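Local coordinates for protein D-glycero-alpha-D-manno-heptose 7-phosphate kinase (Campylobacter jejuni subsp. jejuni, PDB 4N3O) that phosphorylates D-glycero-alpha-D-manno-heptose 7-phosphate at the C-1 position with ATP, a step toward the nucleotide-activated heptose used in capsule biogenesis, at residues L13-A18 with S114-S119; L36-S41 with G170-M175. One frame throughout, in Å; residues are numbered along the deposited sequence.

Interaction 1: L13-A18 with S114-S119; sequences LRLGLA and SGLGGS
The side chain of Arg14 folds over the peptide that joins Leu116 to Gly117, laying one face of its guanidinium on that group, with Gly117 N 3.7 Å above the plane and over its centre. Two torsions put it there: chi1 of 60° sets CG between the backbone N and the carbonyl carbon, and a bend at chi2 of 138° brings the guanidinium over the peptide. At the root of this side chain the backbones meet, Arg14 N giving a nearly straight bond (N-H...O angle 174°) to Leu116 O at 2.9 Å. CG of Arg14 also rests against that oxygen, and CB of Leu13 approaches it at 3.5 Å. Leu116 turns its own side chain along the strand: its CB and CD2 both come to 3.5 Å from Arg14 O, and CD2 reaches CD1 of Leu15 at 4.1 Å, the two leucines side by side. A water accepts from Gly16 N at 2.7 Å and donates a weak bond to Gly115 O. The loop 113-119 is the glycine-rich ATP-binding motif of GHMP kinases, assigned by similarity, and Gly117, with positive phi, is the N-cap of helix 118-134. Arg14 is the probable transition-state stabilizer, and its NE forms a salt bridge with Asp163, the probable proton acceptor. One residue thus joins the probable ATP-binding loop and catalytic base: its N-H holds Leu116 O, while its guanidinium probably serves catalysis.

Interaction 2: L36-S41 with G170-M175; sequences LNATIS and GGFNFM
An antiparallel strand pair in the N-terminal half of the GHMP kinase fold brings strand 31-40 against strand 172-178, their local axes 4.7 Å apart. Asn37 and Asn173 form the hydrogen-bonded pair at its centre: Asn37 N reaches Asn173 O at 3.0 Å, and Asn173 N returns a bond to Asn37 O. The non-hydrogen-bonded pairs Leu36 with Phe174 and Ala38 with Phe172 stand on either side of it. On the face that carries these residues, the methyl of Ala38 sits squarely over the Phe172 ring, CB 3.7 Å from the ring centroid and 3° off its normal, a CH-pi contact; Phe332 meets the same ring edge to face. Farther along, Leu36 and Phe174 cross at about a right angle, CD1 of Leu36 lying 4.1 Å from CD2 of Phe174, and helix 236-248 packs on both residues. The other face carries the two asparagine amides. Their planes stand 83° apart, and chi1 of 56° swings the Asn37 amide toward the neighbouring strand. There Asn37 OD1 comes to 3.7 Å from Met175 CE, the methyl of a selenomethionine. A water ties this face together, donating to Asn37 OD1 and Gly171 O and accepting from Asn173 ND2. Asn37 also packs against Arg14, the probable transition-state stabilizer, so this face probably borders the active site. Where helix 162-169 gives way to the strand, Gly170 and Gly171 both adopt positive phi, and Thr39 N bonds Gly171 O from above its carbonyl plane. The hydroxyl of Thr39, which is also hydrogen-bonded to Thr333 OG1, accepts the remaining bond: Gly171 N to Thr39 OG1, 2.9 Å.

In the fold
Interactions 1 and 2 have centres 9 Å apart and show how one sheet can assemble a probable catalytic centre from distant parts of a chain. Strands 6-21 and 31-40 follow each other in sequence and lie next to each other in the sheet, with strand 172-178 beyond 31-40. The segments alternate along the chain: 13-18, 36-41, 114-119, then 170-175. The two contacts also touch directly, with Ala18 O and Leu36 N forming a probable hydrogen bond. Interaction 1 brings the probable ATP-binding loop to the sheet, while interaction 2 places the strand that follows helix 162-169, which carries Asp163. The sheet thereby probably sets the nucleotide loop and the catalytic base around Arg14.

Interaction 1: L13-A18 with S114-S119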
# COMPACT_ATOMS: atom_id res chain seq x y z
N LEU A 13 9.87 -3.73 3.05
CA LEU A 13 10.58 -3.23 4.20
C LEU A 13 9.77 -3.67 5.41
O LEU A 13 8.68 -4.25 5.27
CB LEU A 13 10.69 -1.72 4.15
CG LEU A 13 11.52 -1.23 2.95
CD1 LEU A 13 11.52 0.29 2.91
CD2 LEU A 13 12.94 -1.74 3.04
N ARG A 14 10.28 -3.40 6.60
CA ARG A 14 9.59 -3.84 7.80
C ARG A 14 9.53 -2.77 8.83
O ARG A 14 10.37 -1.87 8.87
CB ARG A 14 10.31 -5.02 8.45
CG ARG A 14 11.73 -4.66 8.85
CD ARG A 14 12.07 -5.22 10.22
NE ARG A 14 13.36 -4.75 10.71
CZ ARG A 14 13.60 -3.50 11.14
NH1 ARG A 14 12.64 -2.57 11.08
NH2 ARG A 14 14.80 -3.18 11.59
N LEU A 15 8.59 -2.94 9.73
CA LEU A 15 8.37 -2.03 10.80
C LEU A 15 8.48 -2.79 12.11
O LEU A 15 7.85 -3.84 12.29
CB LEU A 15 6.98 -1.48 10.61
CG LEU A 15 6.48 -0.34 11.43
CD1 LEU A 15 7.49 0.80 11.43
CD2 LEU A 15 5.16 0.09 10.81
N GLY A 16 9.31 -2.31 13.02
CA GLY A 16 9.44 -2.91 14.32
C GLY A 16 8.30 -2.38 15.17
O GLY A 16 8.30 -1.21 15.53
N LEU A 17 7.34 -3.23 15.47
CA LEU A 17 6.18 -2.85 16.25
C LEU A 17 6.46 -2.91 17.74
O LEU A 17 5.99 -2.06 18.50
CB LEU A 17 4.99 -3.74 15.90
CG LEU A 17 4.42 -3.61 14.49
CD1 LEU A 17 3.28 -4.59 14.27
CD2 LEU A 17 3.94 -2.20 14.28
N ALA A 18 7.20 -3.92 18.17
CA ALA A 18 7.58 -4.04 19.58
C ALA A 18 8.78 -4.94 19.74
O ALA A 18 9.08 -5.78 18.88
CB ALA A 18 6.41 -4.54 20.41
N SER A 114 16.89 5.27 6.53
CA SER A 114 15.68 4.86 7.24
C SER A 114 15.92 3.60 8.11
O SER A 114 16.81 2.78 7.83
CB SER A 114 14.55 4.64 6.23
OG SER A 114 14.44 5.75 5.34
N GLY A 115 15.14 3.46 9.19
CA GLY A 115 15.28 2.32 10.11
C GLY A 115 14.19 1.29 9.89
O GLY A 115 13.53 0.86 10.85
N LEU A 116 14.03 0.89 8.64
CA LEU A 116 12.99 -0.05 8.24
C LEU A 116 13.51 -1.37 7.67
O LEU A 116 12.78 -2.06 6.97
CB LEU A 116 12.08 0.62 7.20
CG LEU A 116 11.40 1.91 7.66
CD1 LEU A 116 10.59 2.55 6.53
CD2 LEU A 116 10.50 1.62 8.84
N GLY A 117 14.77 -1.71 7.95
CA GLY A 117 15.38 -2.96 7.46
C GLY A 117 15.91 -2.86 6.04
O GLY A 117 16.00 -3.86 5.33
N GLY A 118 16.24 -1.64 5.64
CA GLY A 118 16.73 -1.34 4.28
C GLY A 118 17.84 -2.20 3.70
O GLY A 118 17.75 -2.60 2.53
N SER A 119 18.87 -2.52 4.49
CA SER A 119 20.01 -3.30 3.97
C SER A 119 19.71 -4.78 3.76
O SER A 119 20.12 -5.38 2.77
CB SER A 119 21.20 -3.16 4.90
OG SER A 119 21.53 -1.80 5.07
O HOH W 1 11.03 -0.21 12.93

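Interaction 2: L36-S41 with G170-M175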
# COMPACT_ATOMS: atom_id res chain seq x y z
N LEU A 36 8.68 -8.15 17.64
CA LEU A 36 7.49 -8.36 16.85
C LEU A 36 7.60 -7.39 15.72
O LEU A 36 7.55 -6.18 15.95
CB LEU A 36 6.22 -8.05 17.63
CG LEU A 36 4.93 -7.99 16.80
CD1 LEU A 36 4.64 -9.34 16.16
CD2 LEU A 36 3.75 -7.53 17.61
N ASN A 37 7.79 -7.90 14.50
CA ASN A 37 7.85 -7.01 13.35
C ASN A 37 6.84 -7.44 12.30
O ASN A 37 6.20 -8.51 12.42
CB ASN A 37 9.25 -6.90 12.80
CG ASN A 37 9.83 -8.22 12.44
OD1 ASN A 37 9.11 -9.11 11.96
ND2 ASN A 37 11.13 -8.38 12.65
N ALA A 38 6.66 -6.59 11.30
CA ALA A 38 5.66 -6.83 10.29
C ALA A 38 6.05 -6.12 9.03
O ALA A 38 6.45 -4.97 9.08
CB ALA A 38 4.32 -6.32 10.79
N THR A 39 5.95 -6.80 7.90
CA THR A 39 6.31 -6.18 6.64
C THR A 39 5.27 -5.18 6.23
O THR A 39 4.09 -5.33 6.56
CB THR A 39 6.51 -7.21 5.52
OG1 THR A 39 5.38 -8.09 5.47
CG2 THR A 39 7.76 -8.02 5.78
N ILE A 40 5.72 -4.16 5.50
CA ILE A 40 4.83 -3.11 5.02
C ILE A 40 4.99 -2.86 3.54
O ILE A 40 5.95 -3.29 2.93
CB ILE A 40 5.00 -1.82 5.80
CG1 ILE A 40 6.45 -1.35 5.78
CG2 ILE A 40 4.55 -2.04 7.23
CD1 ILE A 40 6.65 -0.00 6.45
N SER A 41 4.04 -2.11 2.98
CA SER A 41 3.94 -1.83 1.54
C SER A 41 4.93 -0.79 1.00
O SER A 41 4.55 0.04 0.19
CB SER A 41 2.49 -1.41 1.20
OG SER A 41 2.16 -0.19 1.87
N GLY A 170 7.99 -12.34 5.31
CA GLY A 170 6.91 -11.37 5.31
C GLY A 170 5.84 -11.64 6.36
O GLY A 170 5.94 -12.59 7.13
N GLY A 171 4.82 -10.80 6.36
CA GLY A 171 3.75 -10.92 7.33
C GLY A 171 4.20 -10.43 8.71
O GLY A 171 5.16 -9.67 8.85
N PHE A 172 3.46 -10.85 9.72
CA PHE A 172 3.78 -10.54 11.09
C PHE A 172 4.61 -11.68 11.58
O PHE A 172 4.26 -12.84 11.38
CB PHE A 172 2.51 -10.44 11.93
CG PHE A 172 1.81 -9.12 11.82
CD1 PHE A 172 1.28 -8.69 10.62
CD2 PHE A 172 1.64 -8.33 12.93
CE1 PHE A 172 0.64 -7.48 10.53
CE2 PHE A 172 0.99 -7.13 12.85
CZ PHE A 172 0.50 -6.69 11.65
N ASN A 173 5.74 -11.36 12.21
CA ASN A 173 6.64 -12.37 12.73
C ASN A 173 7.00 -12.03 14.15
O ASN A 173 7.44 -10.92 14.44
CB ASN A 173 7.91 -12.45 11.89
CG ASN A 173 7.66 -12.97 10.49
OD1 ASN A 173 7.28 -14.12 10.31
ND2 ASN A 173 7.90 -12.13 9.49
N PHE A 174 6.79 -12.99 15.04
CA PHE A 174 7.13 -12.82 16.43
C PHE A 174 8.39 -13.64 16.62
O PHE A 174 8.37 -14.85 16.42
CB PHE A 174 6.03 -13.34 17.33
CG PHE A 174 6.21 -12.94 18.76
CD1 PHE A 174 7.05 -13.66 19.60
CD2 PHE A 174 5.54 -11.85 19.28
CE1 PHE A 174 7.21 -13.30 20.92
CE2 PHE A 174 5.70 -11.48 20.60
CZ PHE A 174 6.54 -12.21 21.42
N MSE A 175 9.47 -12.99 17.01
CA MSE A 175 10.74 -13.68 17.16
C MSE A 175 11.22 -13.68 18.58
O MSE A 175 11.25 -12.64 19.25
CB MSE A 175 11.71 -13.00 16.22
CG MSE A 175 10.96 -12.78 14.90
SE MSE A 175 12.27 -12.35 13.54
CE MSE A 175 11.21 -12.17 11.92
O HOH W 2 8.08 -9.43 9.47